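Side-chain contacts in type IV pilus assembly protein PilC (Thermus thermophilus, PDB 2WHN), which probably acts as an essential inner-membrane component of the type IV pilus machinery, controlling pilus assembly and disassembly: residues P10-L15 with K105-R110; A16-Q21 with R46-I51; T31-L36 with D58-M63; A64-L69 with A85-G90; R77-L82 with D97-F102. One frame throughout, in Å; residues are numbered along the deposited sequence.

Overall arrangement
The N-terminal domain of PilC is a worked example of how a small all-helical protein is held together by a few side chains at each helix pair. Contact 1, at the surface, and contact 2, buried, share helix 12-28, and F48 of contact 2 also packs against P10 and D14 of contact 1. Contacts 3 and 4 lie toward the other end, contact 3 with its centre about 25 Å from that of contact 1; L32 of contact 3 meets F65 of contact 4. Contact 5 sits between: it touches contact 4 through V80, and is tied to contact 2 by the salt bridge R20 NH1 to D97 OD1, 2.6 Å long.

Contact 1. Residues P10-L15 with K105-R110; sequences PGLKDL and KELELR
L12 meets L107 where the first turn of helix 12-28 comes up against the end of helix 92-109, a helix-to-helix packing contact in the all-helical N-terminal domain of PilC. The two leucines adopt the same conformation, each with CG swung to the far side from its own backbone N (chi1 174° in L12, -176° in L107), and they lie alongside each other pointing in opposite senses. In this arrangement L12 reaches beyond the leucine side chain to the helix behind it: its CD2 stands 3.3 Å from L107 CA, tighter than normal carbon-carbon contact, and the same methyl is 3.6 Å from L107 CD1. The other branch, L12 CD1, is turned to the carboxylate of E106, lying 4.0 Å from OE1 in plain van der Waals packing, with no hydrogen bond across the contact. L12 also packs on L103, one turn earlier in the partner helix, and L15 continues the contact there toward the interior. K13 closes the outer side with the base of its side chain, the bent outer chain leading the ammonium away. The CD2 methyl of L107 lies 3.9 Å from K13 CG.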
# COMPACT_ATOMS: atom_id res chain seq x y z
N PRO A 10 4.53 -10.64 -0.87
CA PRO A 10 3.43 -10.13 -0.07
C PRO A 10 2.17 -10.99 -0.22
O PRO A 10 1.81 -11.37 -1.33
CB PRO A 10 3.18 -8.73 -0.66
CG PRO A 10 4.46 -8.37 -1.35
CD PRO A 10 5.04 -9.65 -1.84
N GLY A 11 1.50 -11.26 0.89
CA GLY A 11 0.23 -11.96 0.86
C GLY A 11 -0.95 -11.04 1.11
O GLY A 11 -0.79 -9.82 1.21
N LEU A 12 -2.14 -11.62 1.18
CA LEU A 12 -3.34 -10.89 1.54
C LEU A 12 -3.16 -10.22 2.90
O LEU A 12 -3.54 -9.07 3.09
CB LEU A 12 -4.55 -11.83 1.58
CG LEU A 12 -5.85 -11.21 2.09
CD1 LEU A 12 -6.29 -10.05 1.22
CD2 LEU A 12 -6.96 -12.26 2.18
N LYS A 13 -2.61 -10.96 3.86
CA LYS A 13 -2.37 -10.42 5.19
C LYS A 13 -1.48 -9.19 5.11
O LYS A 13 -1.81 -8.14 5.65
CB LYS A 13 -1.76 -11.47 6.11
CG LYS A 13 -1.95 -11.16 7.59
CD LYS A 13 -1.27 -12.19 8.48
CE LYS A 13 0.22 -12.24 8.22
NZ LYS A 13 0.81 -10.88 8.06
N ASP A 14 -0.36 -9.32 4.40
CA ASP A 14 0.59 -8.22 4.27
C ASP A 14 -0.09 -6.97 3.72
O ASP A 14 0.13 -5.86 4.22
CB ASP A 14 1.75 -8.62 3.37
CG ASP A 14 2.44 -9.89 3.83
OD1 ASP A 14 3.34 -9.80 4.70
OD2 ASP A 14 2.09 -10.98 3.33
N LEU A 15 -0.92 -7.15 2.70
CA LEU A 15 -1.61 -6.03 2.07
C LEU A 15 -2.67 -5.41 2.98
O LEU A 15 -2.83 -4.19 3.02
CB LEU A 15 -2.23 -6.45 0.73
CG LEU A 15 -2.91 -5.32 -0.04
CD1 LEU A 15 -1.90 -4.22 -0.39
CD2 LEU A 15 -3.57 -5.85 -1.30
N LYS A 105 -11.75 -8.20 5.83
CA LYS A 105 -12.88 -9.13 5.81
C LYS A 105 -12.66 -10.27 4.81
O LYS A 105 -12.99 -11.42 5.09
CB LYS A 105 -14.18 -8.38 5.51
CG LYS A 105 -14.75 -7.63 6.71
CD LYS A 105 -16.04 -6.90 6.36
CE LYS A 105 -15.75 -5.49 5.85
NZ LYS A 105 -16.94 -4.91 5.15
N GLU A 106 -12.07 -9.95 3.67
CA GLU A 106 -11.61 -10.97 2.73
C GLU A 106 -10.66 -11.92 3.45
O GLU A 106 -10.78 -13.14 3.33
CB GLU A 106 -10.91 -10.32 1.53
CG GLU A 106 -11.06 -11.09 0.22
CD GLU A 106 -9.92 -10.82 -0.76
OE1 GLU A 106 -9.59 -9.64 -0.99
OE2 GLU A 106 -9.37 -11.80 -1.31
N LEU A 107 -9.74 -11.35 4.22
CA LEU A 107 -8.76 -12.14 4.96
C LEU A 107 -9.42 -13.14 5.91
O LEU A 107 -9.07 -14.32 5.92
CB LEU A 107 -7.83 -11.22 5.74
CG LEU A 107 -6.68 -11.89 6.51
CD1 LEU A 107 -5.81 -12.70 5.56
CD2 LEU A 107 -5.86 -10.85 7.26
N GLU A 108 -10.36 -12.66 6.73
CA GLU A 108 -10.93 -13.50 7.77
C GLU A 108 -11.89 -14.55 7.21
O GLU A 108 -12.07 -15.62 7.80
CB GLU A 108 -11.61 -12.67 8.85
CG GLU A 108 -12.82 -11.88 8.38
CD GLU A 108 -13.88 -11.75 9.46
OE1 GLU A 108 -14.03 -12.70 10.25
OE2 GLU A 108 -14.54 -10.70 9.52
N LEU A 109 -12.50 -14.25 6.06
CA LEU A 109 -13.15 -15.28 5.26
C LEU A 109 -12.16 -16.39 4.91
O LEU A 109 -12.26 -17.51 5.40
CB LEU A 109 -13.73 -14.68 3.98
CG LEU A 109 -15.18 -14.18 4.02
CD1 LEU A 109 -15.47 -13.44 5.32
CD2 LEU A 109 -15.47 -13.30 2.81
N ARG A 110 -11.19 -16.05 4.07
CA ARG A 110 -10.14 -16.99 3.68
C ARG A 110 -9.31 -17.40 4.89
O ARG A 110 -9.76 -18.19 5.72
CB ARG A 110 -9.25 -16.37 2.61

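Contact 2. Residues A16-Q21 with R46-I51; sequences AIFSRQ and RKFREI
F18 and F48 carry this buried contact by themselves, joining helix 12-28 to the start of helix 46-60. Their rings form an offset edge-to-face pair, the edge of F48 directed to the face of F18, with centroids 5.5 Å apart and planes at 68°. Because the pair is offset, F48 bears on the root of the other ring: its CE2 lies 3.5 Å from F18 CB, and its CZ is 3.9 Å from F18 CG. The side chains cross at roughly a right angle, and the long reach of two aromatic groups spans the 9.3 Å between F18 CA and F48 CA. The F48 ring thus rests against the CB-CG bond region of F18, the two backbones stay well apart, and no hydrogen bond runs between the segments. The pair lies in the core of the all-helical domain, among several helices and loops, as an aromatic contact between two helices that do not meet through their backbones here. F48 is also packed by P10 and F75, while F18 leans on L39 of helix 32-39. On another flank of helix 12-28, A16 and S19 pack on helix 92-109, and R20 forms salt bridges there with D97 and E104.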
# COMPACT_ATOMS: atom_id res chain seq x y z
N ALA A 16 -3.39 -6.26 3.71
CA ALA A 16 -4.39 -5.78 4.66
C ALA A 16 -3.77 -4.93 5.76
O ALA A 16 -4.28 -3.87 6.10
CB ALA A 16 -5.16 -6.95 5.26
N ILE A 17 -2.66 -5.42 6.32
CA ILE A 17 -1.95 -4.69 7.36
C ILE A 17 -1.44 -3.34 6.85
O ILE A 17 -1.74 -2.29 7.42
CB ILE A 17 -0.77 -5.52 7.92
CG1 ILE A 17 -1.32 -6.74 8.67
CG2 ILE A 17 0.11 -4.68 8.84
CD1 ILE A 17 -0.24 -7.68 9.17
N PHE A 18 -0.73 -3.37 5.72
CA PHE A 18 -0.29 -2.14 5.08
C PHE A 18 -1.42 -1.13 4.91
O PHE A 18 -1.26 0.05 5.22
CB PHE A 18 0.32 -2.43 3.71
CG PHE A 18 0.46 -1.21 2.84
CD1 PHE A 18 1.47 -0.29 3.06
CD2 PHE A 18 -0.43 -0.97 1.81
CE1 PHE A 18 1.60 0.83 2.27
CE2 PHE A 18 -0.30 0.15 1.00
CZ PHE A 18 0.71 1.06 1.24
N SER A 19 -2.54 -1.59 4.36
CA SER A 19 -3.67 -0.72 4.04
C SER A 19 -4.28 -0.11 5.31
O SER A 19 -4.64 1.06 5.32
CB SER A 19 -4.74 -1.49 3.26
OG SER A 19 -4.24 -1.98 2.03
N ARG A 20 -4.42 -0.93 6.35
CA ARG A 20 -4.90 -0.44 7.64
C ARG A 20 -3.95 0.60 8.26
O ARG A 20 -4.39 1.66 8.72
CB ARG A 20 -5.11 -1.61 8.61
CG ARG A 20 -5.65 -1.18 9.97
CD ARG A 20 -6.85 -0.25 9.81
NE ARG A 20 -8.00 -0.96 9.26
CZ ARG A 20 -9.08 -0.36 8.77
NH1 ARG A 20 -9.17 0.96 8.75
NH2 ARG A 20 -10.08 -1.10 8.30
N GLN A 21 -2.66 0.29 8.27
CA GLN A 21 -1.65 1.22 8.79
C GLN A 21 -1.73 2.58 8.12
O GLN A 21 -1.73 3.62 8.78
CB GLN A 21 -0.25 0.64 8.61
CG GLN A 21 0.06 -0.55 9.51
CD GLN A 21 1.35 -1.24 9.13
OE1 GLN A 21 1.77 -1.18 7.97
NE2 GLN A 21 1.99 -1.87 10.10
N ARG A 46 9.84 -8.97 3.68
CA ARG A 46 11.02 -8.31 3.11
C ARG A 46 10.77 -7.80 1.70
O ARG A 46 11.27 -6.74 1.31
CB ARG A 46 12.23 -9.24 3.11
CG ARG A 46 13.50 -8.58 2.60
CD ARG A 46 14.53 -9.60 2.16
NE ARG A 46 14.31 -10.06 0.79
CZ ARG A 46 14.73 -9.40 -0.29
NH1 ARG A 46 15.39 -8.26 -0.16
NH2 ARG A 46 14.49 -9.89 -1.50
N LYS A 47 10.07 -8.60 0.90
CA LYS A 47 9.76 -8.24 -0.47
C LYS A 47 8.77 -7.09 -0.54
O LYS A 47 8.89 -6.21 -1.40
CB LYS A 47 9.23 -9.46 -1.24
CG LYS A 47 9.29 -9.30 -2.74
CD LYS A 47 9.75 -10.60 -3.41
CE LYS A 47 10.24 -10.34 -4.83
NZ LYS A 47 10.86 -11.56 -5.43
N PHE A 48 7.81 -7.07 0.37
CA PHE A 48 6.88 -5.95 0.46
C PHE A 48 7.60 -4.69 0.93
O PHE A 48 7.33 -3.60 0.43
CB PHE A 48 5.71 -6.27 1.38
CG PHE A 48 4.48 -5.43 1.11
CD1 PHE A 48 4.31 -4.80 -0.11
CD2 PHE A 48 3.48 -5.33 2.06
CE1 PHE A 48 3.18 -4.04 -0.37
CE2 PHE A 48 2.33 -4.59 1.80
CZ PHE A 48 2.19 -3.94 0.59
N ARG A 49 8.55 -4.87 1.84
CA ARG A 49 9.38 -3.76 2.32
C ARG A 49 10.16 -3.14 1.16
O ARG A 49 10.24 -1.91 1.05
CB ARG A 49 10.36 -4.24 3.39
CG ARG A 49 9.84 -4.11 4.81
CD ARG A 49 10.95 -3.70 5.78
NE ARG A 49 12.11 -4.58 5.69
CZ ARG A 49 12.10 -5.88 6.00
NH1 ARG A 49 10.98 -6.46 6.40
NH2 ARG A 49 13.21 -6.59 5.90
N GLU A 50 10.76 -3.98 0.33
CA GLU A 50 11.49 -3.50 -0.83
C GLU A 50 10.54 -2.78 -1.78
O GLU A 50 10.87 -1.74 -2.34
CB GLU A 50 12.19 -4.65 -1.54
CG GLU A 50 13.40 -5.19 -0.79
CD GLU A 50 14.70 -4.59 -1.29
OE1 GLU A 50 14.66 -3.53 -1.93
OE2 GLU A 50 15.77 -5.21 -1.06
N ILE A 51 9.34 -3.33 -1.94
CA ILE A 51 8.31 -2.72 -2.77
C ILE A 51 7.97 -1.32 -2.27
O ILE A 51 7.85 -0.37 -3.04
CB ILE A 51 7.01 -3.55 -2.76
CG1 ILE A 51 7.24 -4.92 -3.41
CG2 ILE A 51 5.89 -2.80 -3.45
CD1 ILE A 51 7.35 -4.86 -4.91

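Contact 3. Residues T31-L36 with D58-M63; sequences TLLQAL and DVEGGM
L33 and V59 bring the beginning of helix 32-39 against the end of helix 46-60, a helix-helix contact in which both helix ends carry recognisable capping motifs. Between the segments the interaction is apolar. L33 lies alongside V59, pointing the opposite way, with CD2 4.0 Å from V59 CG1, and its other methyl, CD1, rests on the helix backbone 3.9 Å from E60 CA. L32 comes in at about a right angle to V59 and adds its CD2 to the same CG1; V59 receives both leucines on this one methyl, which a chi1 of 179° turns toward helix 32-39. L32 and V59 each pack on F65 too, which extends the apolar patch into helix 65-70. The capping hydrogen bonds lie within each segment. The chain leaves helix 46-60 through a Schellman motif, in which G62, with positive phi, donates its N to V59 O at 2.9 Å, and M63 N bonds to D58 O. At the other helix T31 and Q34 form a capping box: T31 OG1 accepts from Q34 N at 3.2 Å, and T31 N returns a bond to Q34 OE1, 3.0 Å away, approaching from above the carbonyl plane.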
# COMPACT_ATOMS: atom_id res chain seq x y z
N THR A 31 0.76 13.16 6.62
CA THR A 31 0.83 13.17 5.15
C THR A 31 1.17 11.79 4.59
O THR A 31 1.70 10.93 5.30
CB THR A 31 1.89 14.17 4.62
OG1 THR A 31 3.20 13.70 4.94
CG2 THR A 31 1.68 15.56 5.21
N LEU A 32 0.90 11.61 3.31
CA LEU A 32 1.23 10.37 2.62
C LEU A 32 2.69 9.97 2.83
O LEU A 32 2.98 8.81 3.14
CB LEU A 32 0.92 10.49 1.13
CG LEU A 32 1.29 9.27 0.29
CD1 LEU A 32 0.51 8.06 0.76
CD2 LEU A 32 1.05 9.54 -1.19
N LEU A 33 3.61 10.91 2.62
CA LEU A 33 5.04 10.59 2.68
C LEU A 33 5.52 10.32 4.10
O LEU A 33 6.37 9.47 4.32
CB LEU A 33 5.88 11.71 2.04
CG LEU A 33 6.10 11.59 0.53
CD1 LEU A 33 6.91 12.77 -0.02
CD2 LEU A 33 6.76 10.26 0.18
N GLN A 34 4.99 11.08 5.06
CA GLN A 34 5.23 10.76 6.46
C GLN A 34 4.80 9.33 6.78
O GLN A 34 5.55 8.57 7.39
CB GLN A 34 4.50 11.75 7.37
CG GLN A 34 5.18 13.09 7.48
CD GLN A 34 4.25 14.17 7.99
OE1 GLN A 34 3.11 13.90 8.37
NE2 GLN A 34 4.74 15.41 8.02
N ALA A 35 3.60 8.96 6.34
CA ALA A 35 3.05 7.63 6.62
C ALA A 35 3.89 6.52 5.99
O ALA A 35 4.17 5.50 6.62
CB ALA A 35 1.60 7.53 6.14
N LEU A 36 4.31 6.74 4.74
CA LEU A 36 5.08 5.73 4.02
C LEU A 36 6.44 5.47 4.67
O LEU A 36 6.89 4.33 4.74
CB LEU A 36 5.25 6.12 2.55
CG LEU A 36 3.97 6.12 1.71
CD1 LEU A 36 4.21 6.74 0.35
CD2 LEU A 36 3.40 4.72 1.58
N ASP A 58 9.67 6.74 -5.29
CA ASP A 58 8.99 7.24 -6.48
C ASP A 58 8.15 8.46 -6.15
O ASP A 58 8.21 9.47 -6.86
CB ASP A 58 8.12 6.15 -7.10
CG ASP A 58 8.93 5.10 -7.84
OD1 ASP A 58 10.16 5.29 -7.98
OD2 ASP A 58 8.34 4.09 -8.28
N VAL A 59 7.37 8.38 -5.08
CA VAL A 59 6.49 9.48 -4.68
C VAL A 59 7.27 10.71 -4.21
O VAL A 59 6.92 11.85 -4.53
CB VAL A 59 5.51 9.06 -3.57
CG1 VAL A 59 4.64 10.23 -3.17
CG2 VAL A 59 4.65 7.88 -4.05
N GLU A 60 8.32 10.47 -3.43
CA GLU A 60 9.17 11.57 -2.99
C GLU A 60 9.78 12.31 -4.19
O GLU A 60 10.05 13.50 -4.10
CB GLU A 60 10.27 11.06 -2.06
CG GLU A 60 11.02 12.16 -1.33
CD GLU A 60 12.00 11.62 -0.31
OE1 GLU A 60 11.57 11.31 0.83
OE2 GLU A 60 13.20 11.51 -0.63
N GLY A 61 9.97 11.60 -5.29
CA GLY A 61 10.53 12.20 -6.51
C GLY A 61 9.51 12.98 -7.32
O GLY A 61 9.86 13.67 -8.28
N GLY A 62 8.24 12.87 -6.95
CA GLY A 62 7.19 13.65 -7.61
C GLY A 62 6.23 12.84 -8.48
O GLY A 62 5.33 13.40 -9.10
N MET A 63 6.43 11.52 -8.52
CA MET A 63 5.51 10.64 -9.23
C MET A 63 4.24 10.46 -8.42
O MET A 63 4.25 10.58 -7.19
CB MET A 63 6.17 9.28 -9.49
CG MET A 63 5.23 8.21 -10.04
SD MET A 63 6.05 6.63 -10.31
CE MET A 63 7.59 7.17 -11.06

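Contact 4. Residues A64-L69 with A85-G90; sequences AFSEAL and AGETSG
E87 points its carboxylate at S66 in the first turn of helix 65-70, so that an acidic group from helix 77-89 meets the amino-terminal end of another helix. The glutamate gets there with CG anti to its carbonyl carbon (chi1 -57°) and a chain that is extended beyond it, which carries the carboxylate to the turn. OE2 accepts from S66 N in a bond modelled at 2.3 Å, a length too short to be trusted. The hydroxyl of S66, placed between its own backbone N and carbonyl carbon (chi1 57°), faces both oxygens of the carboxylate: OG is 3.0 Å from both E87 OE1 and E87 OE2, close enough for a weak bond to the carboxylate. A negative group at this end of a helix would probably be favoured by the helix dipole, and E87 OE1 has a second partner in a salt bridge with R84. F65 contributes differently. Its CB stands beside E87, but the ring leads away from the carboxylate into the apolar interior, where it packs on V55 and V59 of helix 46-60. A64 borders the carboxylate with its methyl. One face of the F65 ring is covered from within its own helix by L69 CD1, 4.0 Å above the plane and over the ring centre.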
# COMPACT_ATOMS: atom_id res chain seq x y z
N ALA A 64 3.13 10.21 -9.11
CA ALA A 64 1.85 10.03 -8.44
C ALA A 64 1.83 8.74 -7.64
O ALA A 64 2.48 7.76 -8.00
CB ALA A 64 0.71 10.05 -9.46
N PHE A 65 1.09 8.75 -6.53
CA PHE A 65 1.00 7.59 -5.65
C PHE A 65 0.43 6.38 -6.39
O PHE A 65 0.98 5.27 -6.32
CB PHE A 65 0.14 7.92 -4.42
CG PHE A 65 0.09 6.82 -3.39
CD1 PHE A 65 1.19 6.02 -3.14
CD2 PHE A 65 -1.06 6.63 -2.64
CE1 PHE A 65 1.14 5.02 -2.18
CE2 PHE A 65 -1.12 5.63 -1.67
CZ PHE A 65 -0.02 4.82 -1.44
N SER A 66 -0.64 6.61 -7.13
CA SER A 66 -1.29 5.55 -7.90
C SER A 66 -0.37 4.93 -8.94
O SER A 66 -0.39 3.71 -9.15
CB SER A 66 -2.57 6.06 -8.56
OG SER A 66 -2.29 7.17 -9.38
N GLU A 67 0.45 5.75 -9.60
CA GLU A 67 1.40 5.22 -10.58
C GLU A 67 2.53 4.45 -9.90
O GLU A 67 2.98 3.42 -10.41
CB GLU A 67 1.97 6.32 -11.48
CG GLU A 67 3.09 5.81 -12.40
CD GLU A 67 3.48 6.79 -13.49
OE1 GLU A 67 3.30 8.01 -13.29
OE2 GLU A 67 4.00 6.34 -14.54
N ALA A 68 2.98 4.93 -8.75
CA ALA A 68 3.98 4.20 -7.98
C ALA A 68 3.46 2.81 -7.59
O ALA A 68 4.18 1.81 -7.72
CB ALA A 68 4.39 4.98 -6.74
N LEU A 69 2.21 2.73 -7.16
CA LEU A 69 1.57 1.45 -6.86
C LEU A 69 1.45 0.57 -8.10
O LEU A 69 1.63 -0.65 -8.02
CB LEU A 69 0.18 1.67 -6.26
CG LEU A 69 0.07 2.57 -5.02
CD1 LEU A 69 -1.38 2.68 -4.58
CD2 LEU A 69 0.95 2.06 -3.90
N ALA A 85 -8.48 7.89 -7.63
CA ALA A 85 -9.60 8.78 -7.34
C ALA A 85 -9.33 9.57 -6.06
O ALA A 85 -9.65 10.76 -5.97
CB ALA A 85 -10.90 8.00 -7.23
N GLY A 86 -8.70 8.92 -5.09
CA GLY A 86 -8.37 9.56 -3.81
C GLY A 86 -7.37 10.69 -3.94
O GLY A 86 -7.49 11.71 -3.26
N GLU A 87 -6.37 10.52 -4.80
CA GLU A 87 -5.36 11.55 -5.03
C GLU A 87 -6.00 12.86 -5.46
O GLU A 87 -5.53 13.94 -5.10
CB GLU A 87 -4.36 11.11 -6.10
CG GLU A 87 -3.65 9.82 -5.81
CD GLU A 87 -2.83 9.34 -6.98
OE1 GLU A 87 -3.09 9.79 -8.12
OE2 GLU A 87 -1.90 8.53 -6.77
N THR A 88 -7.05 12.76 -6.28
CA THR A 88 -7.64 13.93 -6.92
C THR A 88 -8.78 14.53 -6.09
O THR A 88 -9.30 15.59 -6.42
CB THR A 88 -8.19 13.60 -8.32
OG1 THR A 88 -7.13 13.07 -9.14
CG2 THR A 88 -8.75 14.85 -8.98
N SER A 89 -9.16 13.84 -5.01
CA SER A 89 -10.35 14.22 -4.25
C SER A 89 -9.99 14.70 -2.85
O SER A 89 -10.85 15.18 -2.11
CB SER A 89 -11.31 13.04 -4.15
OG SER A 89 -10.92 12.16 -3.11
N GLY A 90 -8.73 14.50 -2.47
CA GLY A 90 -8.31 14.72 -1.09
C GLY A 90 -9.05 13.85 -0.10
O GLY A 90 -9.34 14.27 1.02

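Contact 5. Residues R77-L82 with D97-F102; sequences RLYVNL and DRLASF
Y79 is the first residue of helix 77-89 to touch L99 of helix 92-109, in a largely buried contact of the helical domain. Its ring presents one face to the leucine. L99 CD1 stands almost exactly on the ring normal, 4° off it and 3.8 Å from the Y79 ring centroid, in a CH-pi contact. The centring is close enough that all six ring carbons of Y79 lie at nearly equal distances from that methyl. The phenol oxygen has its partner outside these two helices, in a hydrogen bond with S19 OG of helix 12-28. V80, next along, faces away from L99 and packs on S66 and L69. One turn after Y79, L82 takes up the other branch of the leucine, its CD1 3.6 Å from L99 CD2, while also touching I95. The first torsion of L99 (chi1 -77°) aims its two methyls at Y79 and L82, one for each neighbour. No hydrogen bond crosses here, which implies that these two segments are held by the fit of carbon surfaces, with the tyrosine joining an apolar face on this side to a polar tie with a third helix.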
# COMPACT_ATOMS: atom_id res chain seq x y z
N ARG A 77 -6.01 -3.63 -10.02
CA ARG A 77 -6.47 -2.50 -10.83
C ARG A 77 -7.45 -1.63 -10.06
O ARG A 77 -7.37 -0.40 -10.10
CB ARG A 77 -7.13 -2.99 -12.12
CG ARG A 77 -6.16 -3.29 -13.24
CD ARG A 77 -6.90 -3.70 -14.51
NE ARG A 77 -6.15 -4.70 -15.27
CZ ARG A 77 -5.96 -5.95 -14.88
NH1 ARG A 77 -6.46 -6.36 -13.72
NH2 ARG A 77 -5.27 -6.79 -15.63
N LEU A 78 -8.38 -2.27 -9.35
CA LEU A 78 -9.37 -1.53 -8.58
C LEU A 78 -8.71 -0.75 -7.45
O LEU A 78 -9.06 0.41 -7.19
CB LEU A 78 -10.42 -2.49 -8.02
CG LEU A 78 -11.58 -1.81 -7.29
CD1 LEU A 78 -12.23 -0.75 -8.17
CD2 LEU A 78 -12.60 -2.85 -6.84
N TYR A 79 -7.74 -1.37 -6.79
CA TYR A 79 -7.00 -0.71 -5.72
C TYR A 79 -6.36 0.56 -6.26
O TYR A 79 -6.56 1.65 -5.71
CB TYR A 79 -5.93 -1.65 -5.16
CG TYR A 79 -5.37 -1.26 -3.81
CD1 TYR A 79 -5.64 -2.02 -2.68
CD2 TYR A 79 -4.51 -0.18 -3.67
CE1 TYR A 79 -5.10 -1.70 -1.45
CE2 TYR A 79 -3.96 0.15 -2.44
CZ TYR A 79 -4.27 -0.60 -1.33
OH TYR A 79 -3.74 -0.28 -0.11
N VAL A 80 -5.61 0.42 -7.35
CA VAL A 80 -4.91 1.55 -7.96
C VAL A 80 -5.91 2.61 -8.44
O VAL A 80 -5.72 3.81 -8.21
CB VAL A 80 -4.02 1.09 -9.15
CG1 VAL A 80 -3.53 2.29 -9.95
CG2 VAL A 80 -2.85 0.25 -8.65
N ASN A 81 -6.97 2.16 -9.10
CA ASN A 81 -7.99 3.08 -9.61
C ASN A 81 -8.67 3.85 -8.48
O ASN A 81 -8.95 5.04 -8.60
CB ASN A 81 -9.02 2.34 -10.45
CG ASN A 81 -8.55 2.10 -11.87
OD1 ASN A 81 -7.68 2.81 -12.37
ND2 ASN A 81 -9.13 1.11 -12.54
N LEU A 82 -8.91 3.17 -7.36
CA LEU A 82 -9.51 3.81 -6.20
C LEU A 82 -8.55 4.81 -5.55
O LEU A 82 -8.93 5.95 -5.26
CB LEU A 82 -9.94 2.75 -5.18
CG LEU A 82 -11.30 2.12 -5.46
CD1 LEU A 82 -11.57 0.97 -4.49
CD2 LEU A 82 -12.40 3.18 -5.37
N ASP A 97 -9.21 3.52 4.25
CA ASP A 97 -9.99 2.90 5.32
C ASP A 97 -10.95 1.84 4.76
O ASP A 97 -11.07 0.75 5.31
CB ASP A 97 -10.76 3.96 6.09
CG ASP A 97 -11.60 3.38 7.20
OD1 ASP A 97 -11.16 2.41 7.85
OD2 ASP A 97 -12.71 3.89 7.44
N ARG A 98 -11.58 2.15 3.63
CA ARG A 98 -12.56 1.24 3.03
C ARG A 98 -11.88 0.06 2.34
O ARG A 98 -12.35 -1.07 2.43
CB ARG A 98 -13.46 1.99 2.05
CG ARG A 98 -14.52 2.86 2.71
CD ARG A 98 -15.63 2.02 3.34
NE ARG A 98 -16.54 1.43 2.35
CZ ARG A 98 -17.54 2.08 1.76
NH1 ARG A 98 -17.76 3.36 2.04
NH2 ARG A 98 -18.33 1.45 0.90
N LEU A 99 -10.77 0.33 1.65
CA LEU A 99 -9.95 -0.74 1.09
C LEU A 99 -9.44 -1.68 2.18
O LEU A 99 -9.46 -2.90 2.01
CB LEU A 99 -8.78 -0.16 0.29
CG LEU A 99 -9.12 0.39 -1.10
CD1 LEU A 99 -7.92 1.09 -1.72
CD2 LEU A 99 -9.61 -0.74 -2.00
N ALA A 100 -8.98 -1.12 3.29
CA ALA A 100 -8.45 -1.91 4.39
C ALA A 100 -9.52 -2.80 5.01
O ALA A 100 -9.28 -3.97 5.32
CB ALA A 100 -7.82 -1.02 5.45
N SER A 101 -10.71 -2.24 5.21
CA SER A 101 -11.83 -2.99 5.79
C SER A 101 -12.26 -4.12 4.87
O SER A 101 -12.57 -5.23 5.32
CB SER A 101 -13.01 -2.07 6.05
OG SER A 101 -12.68 -1.07 7.00
N PHE A 102 -12.35 -3.81 3.58
CA PHE A 102 -12.61 -4.81 2.56
C PHE A 102 -11.62 -5.97 2.65
O PHE A 102 -12.00 -7.14 2.60
CB PHE A 102 -12.55 -4.17 1.17
CG PHE A 102 -12.79 -5.14 0.05
CD1 PHE A 102 -14.08 -5.46 -0.34
CD2 PHE A 102 -11.72 -5.74 -0.59
CE1 PHE A 102 -14.30 -6.37 -1.36
CE2 PHE A 102 -11.94 -6.65 -1.62
CZ PHE A 102 -13.22 -6.96 -2.00